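Long-range contacts in disulfide isomerase DsbG N-terminal domain-containing protein (Helicobacter pylori, PDB 3TDG), which is a DsbG-type thiol-disulfide oxidoreductase with a thioredoxin fold, probably acting on disulfide bonds of other proteins: residues 43-48 / 67-72; 55-60 / 98-103; 133-138 / 239-244. All blocks are in the same frame, centred on the assembly; numbering follows the deposited sequence.

Contact 1: residues 43-48 / 67-72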
# COMPACT_ATOMS: atom_id res chain seq x y z
N THR A 43 10.30 2.25 -24.21
CA THR A 43 9.28 1.53 -23.44
C THR A 43 8.58 0.46 -24.25
O THR A 43 7.90 -0.39 -23.70
CB THR A 43 8.17 2.46 -22.90
OG1 THR A 43 7.41 2.97 -24.01
CG2 THR A 43 8.75 3.60 -22.12
N ASN A 44 8.74 0.54 -25.57
CA ASN A 44 7.91 -0.20 -26.51
C ASN A 44 6.40 0.03 -26.31
O ASN A 44 5.58 -0.86 -26.56
CB ASN A 44 8.23 -1.70 -26.55
CG ASN A 44 7.64 -2.37 -27.77
OD1 ASN A 44 7.69 -1.82 -28.87
ND2 ASN A 44 7.01 -3.52 -27.58
N LYS A 45 6.04 1.23 -25.86
CA LYS A 45 4.64 1.66 -25.82
C LYS A 45 4.46 2.84 -26.76
O LYS A 45 5.17 3.85 -26.65
CB LYS A 45 4.21 2.05 -24.41
CG LYS A 45 3.99 0.90 -23.48
CD LYS A 45 3.73 1.41 -22.07
CE LYS A 45 3.62 0.26 -21.10
NZ LYS A 45 2.57 0.49 -20.09
N LYS A 46 3.54 2.70 -27.70
CA LYS A 46 3.16 3.80 -28.58
C LYS A 46 1.99 4.55 -27.95
O LYS A 46 0.86 4.06 -27.97
CB LYS A 46 2.78 3.29 -29.98
CG LYS A 46 2.43 4.41 -30.96
CD LYS A 46 1.77 3.87 -32.21
CE LYS A 46 1.65 4.94 -33.27
NZ LYS A 46 0.72 4.45 -34.33
N VAL A 47 2.27 5.73 -27.39
CA VAL A 47 1.27 6.52 -26.65
C VAL A 47 0.42 7.33 -27.62
O VAL A 47 0.86 7.67 -28.71
CB VAL A 47 1.91 7.48 -25.59
CG1 VAL A 47 2.75 6.71 -24.59
CG2 VAL A 47 2.74 8.58 -26.26
N ARG A 48 -0.80 7.64 -27.20
CA ARG A 48 -1.66 8.52 -27.97
C ARG A 48 -1.72 9.88 -27.28
O ARG A 48 -1.97 9.93 -26.08
CB ARG A 48 -3.06 7.90 -28.08
CG ARG A 48 -3.98 8.60 -29.08
CD ARG A 48 -5.19 7.72 -29.42
NE ARG A 48 -5.97 7.40 -28.23
CZ ARG A 48 -6.96 8.15 -27.74
NH1 ARG A 48 -7.32 9.28 -28.34
NH2 ARG A 48 -7.59 7.76 -26.63
N GLU A 67 -2.23 8.90 -23.49
CA GLU A 67 -2.90 7.68 -23.08
C GLU A 67 -1.94 6.51 -23.23
O GLU A 67 -1.38 6.32 -24.30
CB GLU A 67 -4.12 7.43 -23.96
CG GLU A 67 -4.92 6.21 -23.55
CD GLU A 67 -5.89 5.78 -24.63
OE1 GLU A 67 -5.44 5.47 -25.76
OE2 GLU A 67 -7.11 5.76 -24.35
N ASP A 68 -1.74 5.75 -22.16
CA ASP A 68 -0.93 4.53 -22.21
C ASP A 68 -1.72 3.48 -23.03
O ASP A 68 -2.87 3.21 -22.72
CB ASP A 68 -0.66 4.06 -20.78
CG ASP A 68 0.14 2.75 -20.71
OD1 ASP A 68 -0.16 1.80 -21.45
OD2 ASP A 68 1.05 2.68 -19.87
N PRO A 69 -1.13 2.90 -24.10
CA PRO A 69 -1.97 2.00 -24.93
C PRO A 69 -2.32 0.67 -24.25
O PRO A 69 -3.20 -0.02 -24.72
CB PRO A 69 -1.10 1.77 -26.16
CG PRO A 69 0.32 1.77 -25.58
CD PRO A 69 0.27 2.92 -24.56
N ASP A 70 -1.64 0.32 -23.16
CA ASP A 70 -1.92 -0.94 -22.45
C ASP A 70 -2.96 -0.76 -21.34
O ASP A 70 -3.97 -1.47 -21.32
CB ASP A 70 -0.63 -1.55 -21.88
CG ASP A 70 0.44 -1.81 -22.95
OD1 ASP A 70 1.65 -1.70 -22.65
OD2 ASP A 70 0.07 -2.11 -24.10
N THR A 71 -2.73 0.19 -20.44
CA THR A 71 -3.60 0.41 -19.29
C THR A 71 -4.75 1.37 -19.58
O THR A 71 -5.73 1.41 -18.83
CB THR A 71 -2.79 0.99 -18.12
OG1 THR A 71 -2.22 2.24 -18.53
CG2 THR A 71 -1.67 0.00 -17.65
N LYS A 72 -4.62 2.13 -20.67
CA LYS A 72 -5.53 3.24 -21.01
C LYS A 72 -5.49 4.40 -19.98
O LYS A 72 -6.27 5.35 -20.09
CB LYS A 72 -6.99 2.77 -21.25
CG LYS A 72 -7.14 1.56 -22.17
CD LYS A 72 -6.63 1.86 -23.56
CE LYS A 72 -6.70 0.62 -24.44
NZ LYS A 72 -5.87 0.86 -25.64
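Lys-45, two residues beyond helix 33-43, rests its CB beside Pro-69 and leads on to a pair of aspartates, where the antiparallel sheet of the DsbG N-terminal domain begins: residues 43-48 run from the helix into strand 48-54, and residues 67-72 form the turn that leaves strand 62-67. An ST turn, with Thr-43 OG1 accepting from Lys-45 N, shapes the exit from the helix. Lys-45 CB lies 4.0 Å from Pro-69 CD, and its NZ meets Asp-68 OD2 at 2.7 Å on the syn lone pair; Asp-70 OD1 is a longer salt-bridge partner at 3.5 Å. A long chain ending in an ammonium suits this place, reaching both carboxylates. Asp-68 is held by its own loop: OD1 takes Asp-70 N in an Asx turn and Thr-71 N in an Asx motif. At Lys-46 the backbone O lies 3.4 Å from Pro-69 CG, while its side chain turns to helix 33-43. Val-47, buried against Ile-39, brings its CA to Glu-67 O in a CA-H...O contact. Arg-48 and Glu-67 then form a hydrogen-bonded antiparallel pair. Their side chains make a salt bridge on one face of the sheet, guanidinium and carboxylate planes 75° apart; NH2 bonds weakly to both oxygens, and NE reaches Glu-67 OE1 at 3.2 Å, from 55° above the carboxylate plane.

Contact 2: residues 55-60 / 98-103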
# COMPACT_ATOMS: atom_id res chain seq x y z
N LEU A 55 2.70 26.55 -20.88
CA LEU A 55 2.96 27.01 -19.53
C LEU A 55 3.43 28.45 -19.52
O LEU A 55 4.31 28.82 -20.25
CB LEU A 55 4.02 26.16 -18.87
CG LEU A 55 3.85 24.66 -18.72
CD1 LEU A 55 5.10 24.14 -18.11
CD2 LEU A 55 2.69 24.36 -17.87
N LYS A 56 2.83 29.26 -18.67
CA LYS A 56 3.19 30.65 -18.55
C LYS A 56 4.63 30.71 -18.15
O LYS A 56 5.34 31.65 -18.42
CB LYS A 56 2.39 31.31 -17.45
CG LYS A 56 0.91 31.12 -17.53
CD LYS A 56 0.28 32.15 -18.41
CE LYS A 56 -1.17 32.38 -18.07
NZ LYS A 56 -1.93 32.84 -19.23
N SER A 57 5.05 29.66 -17.49
CA SER A 57 6.25 29.67 -16.72
C SER A 57 7.49 29.29 -17.54
O SER A 57 8.61 29.52 -17.13
CB SER A 57 6.01 28.74 -15.55
OG SER A 57 7.16 28.64 -14.80
N SER A 58 7.29 28.74 -18.72
CA SER A 58 8.40 28.44 -19.60
C SER A 58 8.04 28.59 -21.05
O SER A 58 6.93 28.36 -21.44
CB SER A 58 8.87 27.03 -19.38
OG SER A 58 9.71 26.67 -20.44
N GLN A 59 9.00 28.93 -21.87
CA GLN A 59 8.73 29.06 -23.28
C GLN A 59 9.01 27.78 -24.03
O GLN A 59 8.42 27.53 -25.04
CB GLN A 59 9.55 30.19 -23.88
CG GLN A 59 9.11 31.57 -23.49
CD GLN A 59 8.02 32.12 -24.39
OE1 GLN A 59 7.05 31.43 -24.70
NE2 GLN A 59 8.16 33.37 -24.79
N ASP A 60 9.93 26.97 -23.54
CA ASP A 60 10.22 25.74 -24.24
C ASP A 60 9.32 24.58 -23.81
O ASP A 60 9.04 23.70 -24.56
CB ASP A 60 11.69 25.37 -24.10
CG ASP A 60 12.04 24.06 -24.80
OD1 ASP A 60 11.89 23.97 -26.02
OD2 ASP A 60 12.48 23.12 -24.14
N SER A 98 0.95 31.32 -10.66
CA SER A 98 -0.21 30.65 -10.07
C SER A 98 -1.12 29.93 -11.10
O SER A 98 -1.76 28.92 -10.77
CB SER A 98 -1.04 31.64 -9.25
OG SER A 98 -1.98 30.93 -8.45
N ASP A 99 -1.18 30.44 -12.33
CA ASP A 99 -1.96 29.81 -13.39
C ASP A 99 -1.42 28.41 -13.75
O ASP A 99 -2.19 27.49 -14.04
CB ASP A 99 -1.99 30.68 -14.65
CG ASP A 99 -2.82 31.96 -14.48
OD1 ASP A 99 -2.38 33.02 -14.99
OD2 ASP A 99 -3.91 31.93 -13.86
N ASP A 100 -0.10 28.26 -13.75
CA ASP A 100 0.53 26.97 -14.07
C ASP A 100 0.28 25.95 -12.97
O ASP A 100 -0.08 24.80 -13.26
CB ASP A 100 2.03 27.13 -14.31
CG ASP A 100 2.35 27.81 -15.65
OD1 ASP A 100 1.44 28.01 -16.49
OD2 ASP A 100 3.54 28.13 -15.86
N VAL A 101 0.45 26.37 -11.71
CA VAL A 101 0.13 25.57 -10.51
C VAL A 101 -1.31 25.06 -10.59
O VAL A 101 -1.59 23.88 -10.29
CB VAL A 101 0.35 26.37 -9.18
CG1 VAL A 101 -0.13 25.58 -7.96
CG2 VAL A 101 1.81 26.78 -9.02
N GLN A 102 -2.19 25.97 -11.01
CA GLN A 102 -3.61 25.66 -11.16
C GLN A 102 -3.86 24.68 -12.32
O GLN A 102 -4.59 23.70 -12.15
CB GLN A 102 -4.42 26.94 -11.37
CG GLN A 102 -5.71 26.70 -12.15
CD GLN A 102 -6.73 27.79 -11.98
OE1 GLN A 102 -6.50 28.96 -12.35
NE2 GLN A 102 -7.88 27.42 -11.42
N LEU A 103 -3.28 24.98 -13.49
CA LEU A 103 -3.40 24.10 -14.65
C LEU A 103 -3.00 22.66 -14.30
O LEU A 103 -3.75 21.72 -14.58
CB LEU A 103 -2.54 24.59 -15.81
CG LEU A 103 -2.48 23.64 -17.03
CD1 LEU A 103 -3.83 23.48 -17.70
CD2 LEU A 103 -1.45 24.16 -18.03
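Asp-100, in the first turn of helix 98-129, points its carboxylate at the backbone of the turn that opens with Leu-55. The polar part of the contact centres on this group. Lys-56 N donates to Asp-100 OD1 at 2.9 Å with an N-H...O angle of 153°, and OD1 receives it on its syn lone pair, on the side of the other oxygen. That second oxygen, OD2, lies toward Ser-57 N, but the bond suggested there is weak and the positions of both atoms are doubtful. A short acidic side chain suits the place, since it carries a carboxylate to a backbone N-H that passes close to the helix. The hydroxyl of Ser-57 has another partner, Ser-95 OG, on the strand just before the helix.

Charge plays a looser part. The chain of Lys-56 bends at chi2 (-86°) and passes Asp-99, with CE 3.4 Å from Asp-99 OD1, whereas NZ stays 4.3 Å from that same OD1, beyond a salt bridge. The lysine therefore meets the aspartate through its methylene, and any attraction between the charges is probably modest at this exposed edge.

Apolar contact comes from the leucines. CD2 of Leu-55 approaches CD2 of Leu-103, one turn further along the helix than Asp-99, at 4.1 Å. Lys-56 CG lies 3.3 Å from Asp-100 OD1, so that this oxygen is bordered by hydrocarbon as well as by an N-H. Leu-85 of the second subunit packs on Ser-57.

The arrangement is a type I beta turn, Leu-55 to Ser-58, that opens the loop joining antiparallel strands 48-54 and 62-67 of a beta hairpin, held by an aspartate from the start of the long helix of the DsbG N-terminal region.

Contact 3: residues 133-138 / 239-244. With FMT (formic acid), chain C.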
# COMPACT_ATOMS: atom_id res chain seq x y z
N ALA A 133 -16.71 -20.83 -16.43
CA ALA A 133 -17.36 -20.60 -17.72
C ALA A 133 -18.80 -21.09 -17.82
O ALA A 133 -19.59 -20.55 -18.62
CB ALA A 133 -16.52 -21.21 -18.82
N ASP A 134 -19.15 -22.12 -17.05
CA ASP A 134 -20.51 -22.64 -17.05
C ASP A 134 -21.40 -21.96 -15.98
O ASP A 134 -22.59 -22.25 -15.90
CB ASP A 134 -20.50 -24.16 -16.83
CG ASP A 134 -19.83 -24.56 -15.53
OD1 ASP A 134 -20.27 -25.56 -14.92
OD2 ASP A 134 -18.89 -23.88 -15.08
N TYR A 135 -20.82 -21.09 -15.16
CA TYR A 135 -21.52 -20.56 -13.99
C TYR A 135 -22.63 -19.56 -14.38
O TYR A 135 -23.79 -19.69 -13.91
CB TYR A 135 -20.53 -19.98 -12.98
CG TYR A 135 -21.16 -19.74 -11.63
CD1 TYR A 135 -21.05 -20.70 -10.62
CD2 TYR A 135 -21.88 -18.57 -11.37
CE1 TYR A 135 -21.63 -20.51 -9.39
CE2 TYR A 135 -22.48 -18.37 -10.13
CZ TYR A 135 -22.35 -19.34 -9.15
OH TYR A 135 -22.91 -19.16 -7.91
N ALA A 136 -22.29 -18.59 -15.23
CA ALA A 136 -23.27 -17.56 -15.62
C ALA A 136 -24.33 -18.17 -16.48
O ALA A 136 -24.03 -19.10 -17.24
CB ALA A 136 -22.59 -16.40 -16.39
N ILE A 137 -25.55 -17.65 -16.37
CA ILE A 137 -26.65 -18.07 -17.20
C ILE A 137 -26.80 -17.04 -18.29
O ILE A 137 -27.29 -15.93 -18.03
CB ILE A 137 -27.98 -18.16 -16.43
CG1 ILE A 137 -27.85 -19.13 -15.26
CG2 ILE A 137 -29.14 -18.53 -17.37
CD1 ILE A 137 -28.76 -18.82 -14.12
N GLU A 138 -26.39 -17.40 -19.49
CA GLU A 138 -26.43 -16.48 -20.61
C GLU A 138 -27.73 -16.61 -21.40
O GLU A 138 -28.05 -17.68 -21.93
CB GLU A 138 -25.20 -16.66 -21.52
CG GLU A 138 -25.13 -15.62 -22.63
CD GLU A 138 -23.83 -15.66 -23.42
OE1 GLU A 138 -22.73 -15.51 -22.84
OE2 GLU A 138 -23.92 -15.80 -24.65
N THR A 239 -20.35 -25.89 -2.82
CA THR A 239 -18.96 -25.45 -2.69
C THR A 239 -18.52 -24.55 -3.87
O THR A 239 -17.84 -23.55 -3.66
CB THR A 239 -18.00 -26.66 -2.57
OG1 THR A 239 -18.48 -27.52 -1.54
CG2 THR A 239 -16.57 -26.21 -2.24
N LYS A 240 -18.90 -24.93 -5.08
CA LYS A 240 -18.64 -24.12 -6.27
C LYS A 240 -19.31 -22.74 -6.15
O LYS A 240 -18.69 -21.70 -6.44
CB LYS A 240 -19.13 -24.84 -7.53
CG LYS A 240 -18.69 -24.17 -8.79
CD LYS A 240 -19.39 -24.71 -10.01
CE LYS A 240 -18.49 -24.49 -11.23
NZ LYS A 240 -19.17 -24.77 -12.52
N VAL A 241 -20.57 -22.74 -5.71
CA VAL A 241 -21.29 -21.50 -5.39
C VAL A 241 -20.53 -20.67 -4.35
O VAL A 241 -20.33 -19.46 -4.55
CB VAL A 241 -22.75 -21.76 -4.93
CG1 VAL A 241 -23.36 -20.53 -4.26
CG2 VAL A 241 -23.60 -22.22 -6.12
N GLU A 242 -20.13 -21.30 -3.24
CA GLU A 242 -19.44 -20.60 -2.16
C GLU A 242 -18.13 -19.98 -2.63
O GLU A 242 -17.85 -18.84 -2.29
CB GLU A 242 -19.22 -21.50 -0.93
CG GLU A 242 -20.51 -21.82 -0.15
CD GLU A 242 -20.34 -22.87 0.96
OE1 GLU A 242 -21.28 -23.04 1.76
OE2 GLU A 242 -19.27 -23.53 1.03
N ASN A 243 -17.35 -20.72 -3.42
CA ASN A 243 -16.07 -20.23 -3.97
C ASN A 243 -16.23 -19.14 -5.01
O ASN A 243 -15.52 -18.14 -4.99
CB ASN A 243 -15.24 -21.39 -4.57
CG ASN A 243 -14.80 -22.42 -3.53
OD1 ASN A 243 -14.98 -22.24 -2.32
ND2 ASN A 243 -14.23 -23.53 -4.00
N THR A 244 -17.18 -19.33 -5.93
CA THR A 244 -17.44 -18.34 -6.96
C THR A 244 -17.90 -17.00 -6.33
O THR A 244 -17.42 -15.92 -6.71
CB THR A 244 -18.46 -18.85 -7.99
OG1 THR A 244 -18.04 -20.11 -8.50
CG2 THR A 244 -18.61 -17.88 -9.16
C FMT C . -27.17 -20.56 -20.53
O1 FMT C . -27.56 -21.74 -20.62
O2 FMT C . -26.25 -20.17 -19.80
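Lys-240 and Asp-134 reach toward each other tip to tip, and NZ lies 2.7 Å from OD2 in a salt bridge. The ammonium meets OD2 on its syn side, 19° out of the carboxylate plane, with OD1 of Asp-134 almost as near to NZ at 2.8 Å. A lysine fits here because its extended chain, with CG anti to the backbone N (chi1 -170°), spans the distance from the helix to the loop, its side chain touching Pro-132. On the same helix, Thr-244 OG1 donates to Lys-240 O at 2.7 Å. That carbonyl also receives Thr-244 N, from the opposite face of its plane. The threonine hydroxyl is thus turned to Lys-240 O, while CG2 is placed over the centre of the tyrosine ring.

These residues join two parts of the thioredoxin-fold domain: the loop leading into edge strand 137-139 of the mixed sheet, and helix 235-249. In the strand itself, Glu-138 N binds a formic acid molecule, probably from the crystallisation liquor, at 2.8 Å from its O2; Lys-214 NZ and Arg-205 NH2 are also hydrogen-bonded to it.

Packing centres on Tyr-135, whose broad flat ring offers a face to Thr-244 and its OH end to Val-241, joining loop and helix. Thr-244 CG2 sits 3.8 Å above the ring plane as a CH-pi contact. Val-241 crosses the tyrosine at about a right angle, CG2 coming within 3.6 Å of OH, while the hydroxyl is satisfied by Val-182 O on strand 177-182. Beyond it, Val-241 packs against Ala-194 and Gln-198 of helix 188-206.

Overall arrangement
Contacts 1 and 2 both belong to the DsbG N-terminal region and lie at opposite ends of strands 48-54 and 62-67; their segments alternate along the chain, and their centres lie 26 Å apart. Contact 3 follows later in the chain, in the thioredoxin-fold domain on the other side of the chain's centre; its centre and that of contact 2 are 54 Å apart, with helix 98-129 running between. Contact 1 is a surface contact, rich in salt bridges beside a backbone pairing. Contact 2 is partly buried and relies on a carboxylate receiving a backbone N-H. Contact 3 is the buried one, where an aromatic ring packs on a helix and the salt bridge lies alongside.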